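Local coordinates for protein probable aminotransferase (Pseudomonas aeruginosa, PDB 5YKR) that is a probable aminotransferase of class III, a family of enzymes built on the pyridoxal-phosphate-dependent aminotransferase fold, at residues E123-F128 and F343-M347; L130-T136 and A295-Q301; T140-R144 and H167-D171; N143-L147 and L256-E260. The contacts are given in a common frame with arbitrary orientation. Numbering follows the deposited sequence.

Contact 1. Residues E123-F128 and F343-M347; sequences ELARRF and FAEVM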
loop_
_atom_site.group_PDB
_atom_site.type_symbol
_atom_site.label_atom_id
_atom_site.label_comp_id
_atom_site.label_asym_id
_atom_site.label_seq_id
_atom_site.Cartn_x
_atom_site.Cartn_y
_atom_site.Cartn_z
ATOM N N GLU A 123 20.644 -0.846 -10.302
ATOM C CA GLU A 123 20.130 0.250 -11.101
ATOM C C GLU A 123 19.728 1.456 -10.259
ATOM O O GLU A 123 20.005 2.602 -10.642
ATOM C CB GLU A 123 18.971 -0.229 -11.961
ATOM C CG GLU A 123 18.151 0.881 -12.637
ATOM C CD GLU A 123 18.886 1.647 -13.713
ATOM O OE1 GLU A 123 19.980 1.228 -14.196
ATOM O OE2 GLU A 123 18.315 2.666 -14.178
ATOM N N LEU A 124 19.021 1.186 -9.154
ATOM C CA LEU A 124 18.586 2.280 -8.301
ATOM C C LEU A 124 19.788 3.062 -7.760
ATOM O O LEU A 124 19.779 4.303 -7.718
ATOM C CB LEU A 124 17.734 1.779 -7.153
ATOM C CG LEU A 124 16.335 1.250 -7.528
ATOM C CD1 LEU A 124 15.750 0.424 -6.401
ATOM C CD2 LEU A 124 15.436 2.397 -7.897
ATOM N N ALA A 125 20.812 2.339 -7.333
ATOM C CA ALA A 125 22.016 2.997 -6.817
ATOM C C ALA A 125 22.714 3.827 -7.889
ATOM O O ALA A 125 23.172 4.941 -7.602
ATOM C CB ALA A 125 22.938 1.971 -6.204
ATOM N N ARG A 126 22.779 3.298 -9.098
ATOM C CA ARG A 126 23.388 4.024 -10.228
ATOM C C ARG A 126 22.587 5.276 -10.583
ATOM O O ARG A 126 23.127 6.380 -10.740
ATOM C CB ARG A 126 23.428 3.123 -11.482
ATOM C CG ARG A 126 24.024 3.810 -12.709
ATOM C CD ARG A 126 23.476 3.160 -13.989
ATOM N NE ARG A 126 22.057 3.422 -14.253
ATOM C CZ ARG A 126 21.572 4.557 -14.694
ATOM N NH1 ARG A 126 22.356 5.636 -14.863
ATOM N NH2 ARG A 126 20.287 4.658 -14.921
ATOM N N ARG A 127 21.278 5.100 -10.693
ATOM C CA ARG A 127 20.412 6.157 -11.189
ATOM C C ARG A 127 20.253 7.286 -10.214
ATOM O O ARG A 127 20.300 8.459 -10.591
ATOM C CB ARG A 127 19.011 5.540 -11.524
ATOM C CG ARG A 127 17.994 6.529 -12.029
ATOM C CD ARG A 127 16.736 5.803 -12.437
ATOM N NE ARG A 127 16.851 5.019 -13.667
ATOM C CZ ARG A 127 16.432 5.395 -14.867
ATOM N NH1 ARG A 127 15.862 6.552 -15.068
ATOM N NH2 ARG A 127 16.535 4.555 -15.879
ATOM N N PHE A 128 19.996 6.937 -8.936
ATOM C CA PHE A 128 19.586 7.934 -7.966
ATOM C C PHE A 128 20.682 8.286 -6.948
ATOM O O PHE A 128 20.504 9.178 -6.097
ATOM C CB PHE A 128 18.306 7.511 -7.270
ATOM C CG PHE A 128 17.119 7.414 -8.181
ATOM C CD1 PHE A 128 16.677 8.516 -8.932
ATOM C CD2 PHE A 128 16.427 6.221 -8.304
ATOM C CE1 PHE A 128 15.588 8.391 -9.770
ATOM C CE2 PHE A 128 15.345 6.104 -9.120
ATOM C CZ PHE A 128 14.925 7.184 -9.878
ATOM N N PHE A 343 12.862 0.876 -15.653
ATOM C CA PHE A 343 14.137 1.537 -15.603
ATOM C C PHE A 343 15.029 1.232 -16.813
ATOM O O PHE A 343 15.754 2.108 -17.299
ATOM C CB PHE A 343 14.873 1.215 -14.317
ATOM C CG PHE A 343 14.171 1.707 -13.065
ATOM C CD1 PHE A 343 13.774 3.033 -12.950
ATOM C CD2 PHE A 343 13.964 0.875 -11.987
ATOM C CE1 PHE A 343 13.138 3.510 -11.799
ATOM C CE2 PHE A 343 13.365 1.339 -10.813
ATOM C CZ PHE A 343 12.928 2.639 -10.747
ATOM N N ALA A 344 14.948 0.011 -17.315
ATOM C CA ALA A 344 15.854 -0.382 -18.446
ATOM C C ALA A 344 15.364 0.160 -19.784
ATOM O O ALA A 344 16.167 0.537 -20.632
ATOM C CB ALA A 344 15.973 -1.879 -18.512
ATOM N N GLU A 345 14.045 0.161 -19.980
ATOM C CA GLU A 345 13.469 0.386 -21.300
ATOM C C GLU A 345 12.643 1.635 -21.464
ATOM O O GLU A 345 12.469 2.084 -22.606
ATOM C CB GLU A 345 12.632 -0.826 -21.736
ATOM C CG GLU A 345 13.344 -2.152 -21.628
ATOM C CD GLU A 345 14.526 -2.310 -22.556
ATOM O OE1 GLU A 345 14.564 -1.645 -23.625
ATOM O OE2 GLU A 345 15.406 -3.091 -22.201
ATOM N N VAL A 346 12.158 2.228 -20.369
ATOM C CA VAL A 346 11.182 3.311 -20.471
ATOM C C VAL A 346 11.732 4.670 -20.028
ATOM O O VAL A 346 11.588 5.646 -20.718
ATOM C CB VAL A 346 9.899 2.948 -19.688
ATOM C CG1 VAL A 346 8.883 4.066 -19.723
ATOM C CG2 VAL A 346 9.286 1.678 -20.252
ATOM N N MET A 347 12.322 4.736 -18.837
ATOM C CA MET A 347 12.783 5.988 -18.217
ATOM C C MET A 347 14.172 6.341 -18.706
ATOM O O MET A 347 15.137 6.374 -17.936
ATOM C CB MET A 347 12.758 5.820 -16.694
ATOM C CG MET A 347 11.383 5.715 -16.153
ATOM S SD MET A 347 11.273 5.547 -14.382
ATOM C CE MET A 347 12.060 7.022 -13.809
#
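Phe343 enters the face of helix 115-128 as a knob, its side chain lodged in a hole made by Glu123, Leu124, Arg127 and Phe128. Leu124 CD2 lies 3.7 Å from Phe343 CE2 and Glu123 CG 3.7 Å from Phe343 CB, while the Phe128 ring meets it with its edge, CE2 being 4.3 Å from Phe343 CE1. Arg127 closes the hole: one face of its guanidinium lies against Phe343, with Arg127 NE 3.7 Å from Phe343 CD1. The same group reaches beyond the ring to Met347, where Arg127 NH1 and NH2 both donate to Met347 O, at 3.0 and 3.1 Å. Glu123, one helical turn earlier, accepts from Arg127 NE through OE2 at 2.8 Å, in a salt-bridge network that also takes in Arg126. Arg127 NH1 has a further acceptor in Pro268 O. This helix-to-helix packing lies beside the seven-stranded sheet, where Phe128 stacks on Phe282 of strand 281-284, and Leu124 packs on Trp41 of the second subunit.

Contact 2. Residues L130-T136 and A295-Q301; sequences LPYWQVT and AVWGCSQ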
loop_
_atom_site.group_PDB
_atom_site.type_symbol
_atom_site.label_atom_id
_atom_site.label_comp_id
_atom_site.label_asym_id
_atom_site.label_seq_id
_atom_site.Cartn_x
_atom_site.Cartn_y
_atom_site.Cartn_z
ATOM N N LEU A 130 22.182 6.961 -4.313
ATOM C CA LEU A 130 22.185 6.498 -2.960
ATOM C C LEU A 130 22.386 4.975 -2.992
ATOM O O LEU A 130 21.811 4.292 -3.863
ATOM C CB LEU A 130 20.908 6.861 -2.221
ATOM C CG LEU A 130 20.622 8.326 -1.971
ATOM C CD1 LEU A 130 19.291 8.518 -1.264
ATOM C CD2 LEU A 130 21.701 8.951 -1.155
ATOM N N PRO A 131 23.103 4.428 -2.004
ATOM C CA PRO A 131 23.482 3.040 -2.119
ATOM C C PRO A 131 22.464 1.970 -1.710
ATOM O O PRO A 131 22.519 0.885 -2.278
ATOM C CB PRO A 131 24.708 2.916 -1.203
ATOM C CG PRO A 131 24.573 4.055 -0.247
ATOM C CD PRO A 131 23.947 5.140 -1.009
ATOM N N TYR A 132 21.528 2.250 -0.785
ATOM C CA TYR A 132 20.709 1.189 -0.212
ATOM C C TYR A 132 19.225 1.480 -0.388
ATOM O O TYR A 132 18.789 2.592 -0.143
ATOM C CB TYR A 132 20.977 1.048 1.293
ATOM C CG TYR A 132 22.389 0.580 1.577
ATOM C CD1 TYR A 132 22.766 -0.753 1.405
ATOM C CD2 TYR A 132 23.325 1.471 2.016
ATOM C CE1 TYR A 132 24.083 -1.154 1.585
ATOM C CE2 TYR A 132 24.631 1.099 2.221
ATOM C CZ TYR A 132 25.021 -0.211 2.034
ATOM O OH TYR A 132 26.294 -0.616 2.269
ATOM N N TRP A 133 18.465 0.437 -0.759
ATOM C CA TRP A 133 17.066 0.601 -1.158
ATOM C C TRP A 133 16.168 -0.437 -0.481
ATOM O O TRP A 133 16.625 -1.470 0.037
ATOM C CB TRP A 133 16.964 0.449 -2.696
ATOM C CG TRP A 133 17.732 1.526 -3.357
ATOM C CD1 TRP A 133 19.084 1.569 -3.541
ATOM C CD2 TRP A 133 17.233 2.828 -3.732
ATOM N NE1 TRP A 133 19.458 2.806 -4.038
ATOM C CE2 TRP A 133 18.348 3.601 -4.123
ATOM C CE3 TRP A 133 15.960 3.400 -3.805
ATOM C CZ2 TRP A 133 18.221 4.931 -4.578
ATOM C CZ3 TRP A 133 15.845 4.727 -4.232
ATOM C CH2 TRP A 133 16.968 5.478 -4.601
ATOM N N GLN A 134 14.875 -0.120 -0.487
ATOM C CA GLN A 134 13.797 -1.030 -0.111
ATOM C C GLN A 134 12.597 -0.713 -0.999
ATOM O O GLN A 134 12.518 0.359 -1.607
ATOM C CB GLN A 134 13.405 -0.855 1.369
ATOM C CG GLN A 134 14.424 -1.322 2.382
ATOM C CD GLN A 134 14.564 -2.828 2.493
ATOM O OE1 GLN A 134 13.879 -3.441 3.322
ATOM N NE2 GLN A 134 15.514 -3.451 1.691
ATOM N N VAL A 135 11.660 -1.641 -1.089
ATOM C CA VAL A 135 10.413 -1.488 -1.866
ATOM C C VAL A 135 9.216 -1.563 -0.970
ATOM O O VAL A 135 9.185 -2.371 -0.023
ATOM C CB VAL A 135 10.310 -2.595 -2.935
ATOM C CG1 VAL A 135 9.043 -2.514 -3.767
ATOM C CG2 VAL A 135 11.521 -2.589 -3.822
ATOM N N THR A 136 8.238 -0.735 -1.247
ATOM C CA THR A 136 6.933 -0.736 -0.573
ATOM C C THR A 136 5.798 -0.923 -1.604
ATOM O O THR A 136 6.058 -0.962 -2.819
ATOM C CB THR A 136 6.708 0.538 0.218
ATOM O OG1 THR A 136 6.603 1.607 -0.723
ATOM C CG2 THR A 136 7.785 0.788 1.260
ATOM N N ALA A 295 6.443 1.479 -4.620
ATOM C CA ALA A 295 7.362 2.603 -4.497
ATOM C C ALA A 295 8.719 2.041 -4.099
ATOM O O ALA A 295 8.816 0.900 -3.600
ATOM C CB ALA A 295 6.877 3.621 -3.448
ATOM N N VAL A 296 9.756 2.872 -4.282
ATOM C CA VAL A 296 11.056 2.584 -3.734
ATOM C C VAL A 296 11.461 3.698 -2.788
ATOM O O VAL A 296 11.042 4.868 -2.945
ATOM C CB VAL A 296 12.129 2.424 -4.845
ATOM C CG1 VAL A 296 11.834 1.203 -5.704
ATOM C CG2 VAL A 296 12.270 3.683 -5.718
ATOM N N TRP A 297 12.311 3.371 -1.830
ATOM C CA TRP A 297 13.003 4.359 -1.073
ATOM C C TRP A 297 14.436 3.966 -0.917
ATOM O O TRP A 297 14.746 2.787 -0.799
ATOM C CB TRP A 297 12.330 4.696 0.234
ATOM C CG TRP A 297 12.247 3.678 1.240
ATOM C CD1 TRP A 297 11.220 2.825 1.453
ATOM C CD2 TRP A 297 13.223 3.432 2.253
ATOM N NE1 TRP A 297 11.487 2.037 2.559
ATOM C CE2 TRP A 297 12.718 2.388 3.072
ATOM C CE3 TRP A 297 14.488 3.979 2.551
ATOM C CZ2 TRP A 297 13.428 1.871 4.158
ATOM C CZ3 TRP A 297 15.178 3.474 3.642
ATOM C CH2 TRP A 297 14.643 2.477 4.435
ATOM N N GLY A 298 15.280 4.971 -0.882
ATOM C CA GLY A 298 16.726 4.788 -0.751
ATOM C C GLY A 298 17.329 5.666 0.309
ATOM O O GLY A 298 16.714 6.653 0.700
ATOM N N CYS A 299 18.505 5.252 0.809
ATOM C CA CYS A 299 19.201 6.059 1.804
ATOM C C CYS A 299 20.681 5.993 1.629
ATOM O O CYS A 299 21.237 5.065 1.003
ATOM C CB CYS A 299 18.807 5.645 3.203
ATOM S SG CYS A 299 19.367 4.010 3.753
ATOM N N SER A 300 21.324 7.002 2.192
ATOM C CA SER A 300 22.806 7.066 2.174
ATOM C C SER A 300 23.413 5.964 3.038
ATOM O O SER A 300 22.751 5.392 3.917
ATOM C CB SER A 300 23.285 8.409 2.685
ATOM O OG SER A 300 23.058 8.499 4.092
ATOM N N GLN A 301 24.684 5.665 2.809
ATOM C CA GLN A 301 25.379 4.728 3.683
ATOM C C GLN A 301 25.386 5.223 5.137
ATOM O O GLN A 301 25.260 4.407 6.049
ATOM C CB GLN A 301 26.814 4.477 3.205
ATOM C CG GLN A 301 27.582 3.514 4.130
ATOM C CD GLN A 301 28.865 3.006 3.598
ATOM O OE1 GLN A 301 28.970 2.598 2.480
ATOM N NE2 GLN A 301 29.810 2.892 4.490
HETATM O O HOH W 1 27.742 1.535 0.451
#
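The indole of Trp133, in the m rotamer, lies flat across the backbone of the partner strand: Gly298 CA is 3.5 Å from the centroid of its six-membered ring, almost on the normal, a CH-pi contact. A beta carbon on Gly298 would fall 2.6 Å from Trp133 CH2, so glycine makes room for the ring, whose NE1 donates to Leu130 O at 2.8 Å. On the other face Trp297, a p rotamer, takes Gln134 CB over its five-membered ring, 4.0 Å from the centroid, and Thr136 CG2 at its edge, 4.0 Å from CD1. Strand 132-136 (Trp133, Gln134, Thr136) and antiparallel strand 295-299 (Trp297, Gly298) lie at the margin of the type I PLP-enzyme sheet within this chain, where Trp133 and Val135 also bond through their backbone to the second subunit. Backbone bonds pair Thr136 with Ala295, Gln134 with Trp297 and Tyr132 with Cys299, where Tyr132 N to Cys299 O is weak at 3.3 Å. With chi1 and chi2 both m, Gln134 donates from NE2 to Trp133 O at 2.8 Å and to Ala45 O of the second subunit. At the Tyr132 end, a water 3.2 Å from Tyr132 OH donates to Gln301 OE1 at 2.6 Å.

Contact 3. Residues T140-R144 and H167-D171; sequences TDANR and HGSVD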
loop_
_atom_site.group_PDB
_atom_site.type_symbol
_atom_site.label_atom_id
_atom_site.label_comp_id
_atom_site.label_asym_id
_atom_site.label_seq_id
_atom_site.Cartn_x
_atom_site.Cartn_y
_atom_site.Cartn_z
ATOM N N THR A 140 3.109 6.530 -0.101
ATOM C CA THR A 140 2.731 6.774 1.287
ATOM C C THR A 140 3.500 5.883 2.249
ATOM O O THR A 140 4.046 6.380 3.265
ATOM C CB THR A 140 1.225 6.527 1.485
ATOM O OG1 THR A 140 0.468 7.510 0.776
ATOM C CG2 THR A 140 0.859 6.584 2.938
ATOM N N ASP A 141 3.541 4.596 1.952
ATOM C CA ASP A 141 4.188 3.681 2.872
ATOM C C ASP A 141 5.693 3.922 2.935
ATOM O O ASP A 141 6.293 3.811 3.997
ATOM C CB ASP A 141 3.904 2.240 2.479
ATOM C CG ASP A 141 2.533 1.784 2.862
ATOM O OD1 ASP A 141 1.752 2.549 3.492
ATOM O OD2 ASP A 141 2.254 0.584 2.568
ATOM N N ALA A 142 6.319 4.244 1.798
ATOM C CA ALA A 142 7.717 4.612 1.822
ATOM C C ALA A 142 7.962 5.778 2.786
ATOM O O ALA A 142 8.838 5.731 3.649
ATOM C CB ALA A 142 8.250 4.908 0.430
ATOM N N ASN A 143 7.121 6.802 2.679
ATOM C CA ASN A 143 7.242 7.948 3.615
ATOM C C ASN A 143 6.997 7.529 5.065
ATOM O O ASN A 143 7.782 7.904 5.942
ATOM C CB ASN A 143 6.321 9.080 3.165
ATOM C CG ASN A 143 6.827 9.812 1.943
ATOM O OD1 ASN A 143 8.030 9.958 1.746
ATOM N ND2 ASN A 143 5.905 10.300 1.121
ATOM N N ARG A 144 5.929 6.756 5.337
ATOM C CA ARG A 144 5.648 6.346 6.714
ATOM C C ARG A 144 6.809 5.589 7.311
ATOM O O ARG A 144 7.181 5.768 8.492
ATOM C CB ARG A 144 4.391 5.375 6.753
ATOM C CG ARG A 144 3.108 6.037 6.364
ATOM C CD ARG A 144 1.927 5.211 6.751
ATOM N NE ARG A 144 1.805 3.857 6.210
ATOM C CZ ARG A 144 1.638 2.762 6.925
ATOM N NH1 ARG A 144 1.806 2.722 8.209
ATOM N NH2 ARG A 144 1.324 1.676 6.284
ATOM N N HIS A 167 2.119 14.210 0.765
ATOM C CA HIS A 167 3.013 13.036 0.814
ATOM C C HIS A 167 2.242 11.713 0.897
ATOM O O HIS A 167 2.870 10.678 1.206
ATOM C CB HIS A 167 3.984 13.186 1.962
ATOM C CG HIS A 167 4.856 14.364 1.795
ATOM N ND1 HIS A 167 5.852 14.426 0.845
ATOM C CD2 HIS A 167 4.856 15.568 2.423
ATOM C CE1 HIS A 167 6.418 15.640 0.874
ATOM N NE2 HIS A 167 5.828 16.345 1.825
ATOM N N GLY A 168 0.942 11.753 0.594
ATOM C CA GLY A 168 0.070 10.597 0.749
ATOM C C GLY A 168 -0.672 10.585 2.074
ATOM O O GLY A 168 -0.745 11.612 2.762
ATOM N N SER A 169 -1.146 9.399 2.450
ATOM C CA SER A 169 -1.936 9.245 3.685
ATOM C C SER A 169 -1.008 9.047 4.864
ATOM O O SER A 169 -1.080 8.046 5.601
ATOM C CB SER A 169 -3.011 8.180 3.521
ATOM O OG SER A 169 -2.487 6.917 3.139
ATOM N N VAL A 170 -0.155 10.049 5.055
ATOM C CA VAL A 170 0.851 10.108 6.138
ATOM C C VAL A 170 0.209 11.045 7.170
ATOM O O VAL A 170 0.178 12.277 6.968
ATOM C CB VAL A 170 2.207 10.658 5.664
ATOM C CG1 VAL A 170 3.177 10.772 6.821
ATOM C CG2 VAL A 170 2.787 9.797 4.546
ATOM N N ASP A 171 -0.371 10.502 8.239
ATOM C CA ASP A 171 -1.231 11.332 9.118
ATOM C C ASP A 171 -0.479 12.493 9.724
ATOM O O ASP A 171 -1.045 13.587 9.828
ATOM C CB ASP A 171 -1.799 10.448 10.231
ATOM C CG ASP A 171 -2.832 9.410 9.755
ATOM O OD1 ASP A 171 -3.290 9.423 8.601
ATOM O OD2 ASP A 171 -3.253 8.576 10.608
HETATM O O HOH W 2 -2.667 6.961 0.517
#
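In the type I PLP-enzyme fold a helix starts beside the cofactor phosphate, and here the first turns of helix 139-154 meet the loop 167-171 at that place. Thr140 comes first and takes the largest share of the contact. Its OG1 accepts a hydrogen bond from Ser169 N at 3.0 Å and is also bonded to OP3 of the modified residue LLP at position 286, so one hydroxyl ties helix, loop and cofactor together. The CA-to-CB bond of Asp141 points away from the loop, and its OD1 receives Arg144 NE and NH2, both at 3.0 Å, in a salt bridge along the helix. One turn on from Thr140, Asn143 sends ND2 to His167 O, 3.1 Å away, and its CB rests 3.9 Å from Val170 CG2. The His167 ring leads away from the helix, and its ND1 is hydrogen-bonded to Asp259. Arg144 touches the same valine, CG to Val170 CG2 being 4.2 Å, while its NH1 crosses to Ser169 O of the second subunit, placing the contact at the dimer interface. Ser169 centres an inverse gamma turn, Val170 N donating to Gly168 O at 2.8 Å. At the backbone angles of Gly168 (phi 95°, psi -160°) a beta carbon would jam against the preceding carbonyl O and crowd into Thr140 OG1; Gly168 CA itself sits 3.1 Å from Thr140 OG1.

Contact 4. Residues N143-L147 and L256-E260; sequences NRFVL and LIIDE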
loop_
_atom_site.group_PDB
_atom_site.type_symbol
_atom_site.label_atom_id
_atom_site.label_comp_id
_atom_site.label_asym_id
_atom_site.label_seq_id
_atom_site.Cartn_x
_atom_site.Cartn_y
_atom_site.Cartn_z
ATOM N N ASN A 143 7.121 6.802 2.679
ATOM C CA ASN A 143 7.242 7.948 3.615
ATOM C C ASN A 143 6.997 7.529 5.065
ATOM O O ASN A 143 7.782 7.904 5.942
ATOM C CB ASN A 143 6.321 9.080 3.165
ATOM C CG ASN A 143 6.827 9.812 1.943
ATOM O OD1 ASN A 143 8.030 9.958 1.746
ATOM N ND2 ASN A 143 5.905 10.300 1.121
ATOM N N ARG A 144 5.929 6.756 5.337
ATOM C CA ARG A 144 5.648 6.346 6.714
ATOM C C ARG A 144 6.809 5.589 7.311
ATOM O O ARG A 144 7.181 5.768 8.492
ATOM C CB ARG A 144 4.391 5.375 6.753
ATOM C CG ARG A 144 3.108 6.037 6.364
ATOM C CD ARG A 144 1.927 5.211 6.751
ATOM N NE ARG A 144 1.805 3.857 6.210
ATOM C CZ ARG A 144 1.638 2.762 6.925
ATOM N NH1 ARG A 144 1.806 2.722 8.209
ATOM N NH2 ARG A 144 1.324 1.676 6.284
ATOM N N PHE A 145 7.353 4.668 6.514
ATOM C CA PHE A 145 8.368 3.743 7.028
ATOM C C PHE A 145 9.706 4.448 7.232
ATOM O O PHE A 145 10.368 4.228 8.221
ATOM C CB PHE A 145 8.523 2.540 6.100
ATOM C CG PHE A 145 7.267 1.703 5.925
ATOM C CD1 PHE A 145 6.196 1.801 6.785
ATOM C CD2 PHE A 145 7.199 0.769 4.909
ATOM C CE1 PHE A 145 5.061 1.039 6.598
ATOM C CE2 PHE A 145 6.077 -0.014 4.741
ATOM C CZ PHE A 145 5.002 0.104 5.589
ATOM N N VAL A 146 10.058 5.339 6.300
ATOM C CA VAL A 146 11.256 6.166 6.483
ATOM C C VAL A 146 11.123 7.002 7.753
ATOM O O VAL A 146 12.088 7.130 8.530
ATOM C CB VAL A 146 11.561 7.011 5.256
ATOM C CG1 VAL A 146 12.579 8.084 5.560
ATOM C CG2 VAL A 146 12.011 6.107 4.107
ATOM N N LEU A 147 9.927 7.594 7.975
ATOM C CA LEU A 147 9.796 8.429 9.186
ATOM C C LEU A 147 9.974 7.574 10.451
ATOM O O LEU A 147 10.635 8.020 11.419
ATOM C CB LEU A 147 8.473 9.153 9.188
ATOM C CG LEU A 147 8.289 10.249 8.136
ATOM C CD1 LEU A 147 6.852 10.817 8.220
ATOM C CD2 LEU A 147 9.346 11.340 8.304
ATOM N N LEU A 256 17.216 14.491 5.827
ATOM C CA LEU A 256 16.552 15.203 4.749
ATOM C C LEU A 256 15.963 14.145 3.796
ATOM O O LEU A 256 16.724 13.400 3.129
ATOM C CB LEU A 256 17.543 16.095 3.983
ATOM C CG LEU A 256 16.984 16.847 2.792
ATOM C CD1 LEU A 256 15.814 17.706 3.180
ATOM C CD2 LEU A 256 18.116 17.642 2.115
ATOM N N ILE A 257 14.631 14.084 3.759
ATOM C CA ILE A 257 13.916 13.123 2.918
ATOM C C ILE A 257 13.319 13.880 1.743
ATOM O O ILE A 257 12.474 14.778 1.931
ATOM C CB ILE A 257 12.762 12.432 3.679
ATOM C CG1 ILE A 257 13.221 11.861 5.027
ATOM C CG2 ILE A 257 12.112 11.372 2.768
ATOM C CD1 ILE A 257 12.058 11.553 5.932
ATOM N N ILE A 258 13.738 13.477 0.529
ATOM C CA ILE A 258 13.297 14.132 -0.704
ATOM C C ILE A 258 12.340 13.171 -1.418
ATOM O O ILE A 258 12.706 12.058 -1.799
ATOM C CB ILE A 258 14.482 14.514 -1.597
ATOM C CG1 ILE A 258 15.422 15.493 -0.853
ATOM C CG2 ILE A 258 13.995 15.082 -2.898
ATOM C CD1 ILE A 258 14.830 16.796 -0.504
ATOM N N ASP A 259 11.089 13.607 -1.547
ATOM C CA ASP A 259 9.991 12.851 -2.147
ATOM C C ASP A 259 9.794 13.318 -3.590
ATOM O O ASP A 259 9.320 14.425 -3.847
ATOM C CB ASP A 259 8.701 13.065 -1.331
ATOM C CG ASP A 259 7.526 12.268 -1.835
ATOM O OD1 ASP A 259 7.586 11.629 -2.906
ATOM O OD2 ASP A 259 6.461 12.328 -1.101
ATOM N N GLU A 260 10.167 12.425 -4.530
ATOM C CA GLU A 260 10.206 12.708 -5.954
ATOM C C GLU A 260 9.072 12.051 -6.712
ATOM O O GLU A 260 9.099 11.914 -7.944
ATOM C CB GLU A 260 11.548 12.298 -6.559
ATOM C CG GLU A 260 12.675 13.173 -5.987
ATOM C CD GLU A 260 13.396 13.984 -7.067
ATOM O OE1 GLU A 260 12.763 14.413 -8.079
ATOM O OE2 GLU A 260 14.616 14.262 -6.887
#
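Ile257 pushes its CD1 methyl into the flank of helix 139-154, where it meets Val146 CG1 at 3.5 Å and Leu147 CD2 at 3.6 Å. Because Val146 and Leu147 are consecutive, the methyl is held by two neighbouring positions of one turn, and Ile257 loses the most surface to the contact. Toward the start of the helix the chemistry becomes polar. Asn143 ND2 donates to Asp259 OD2 at 3.1 Å, a long reach between side chains, since their CA atoms are 8.0 Å apart; Asn143 OD1, buried here, finds no polar partner in the model. The OD2 of Asp259 is also hydrogen-bonded to His167 ND1 and lies close to N1 of the modified residue LLP at position 286, as the aspartate facing the pyridine ring does in fold type I enzymes, while OD1 is bonded to Thr261 OG1. The segments 143-147 and 256-259 run antiparallel, at 174°, their axes 10.8 Å apart at closest approach, so that side chains alone fill the gap. Strand 255-259 lies inside the seven-stranded sheet between strands 281-284 and 220-225, whose Phe281, Ala222 and Leu224 extend the apolar packing round Ile257 beneath helix 139-154.

How the contacts relate
All four contacts are buried, but they differ in character. Contact 2 is backbone pairing at the margin of the seven-stranded sheet within the chain, contact 4 packs a helix on that sheet's interior, and contact 1 joins two helices through an aromatic knob and an arginine. Contacts 3 and 4 share Asn143 and Arg144, both on helix 139-154; both border the modified residue LLP, and their chemistry turns polar there. Contacts 2, 3 and 4 all touch the second subunit, as does contact 1 through Leu124. Contact 2 meets contacts 3 and 4 through Trp297, which packs on Ala142 and Val146, and touches contact 1 where Trp133 lies against Leu124 and Phe128. Contact 1 stays clear of contacts 3 and 4, its nearest atoms about 11 and 6 Å away.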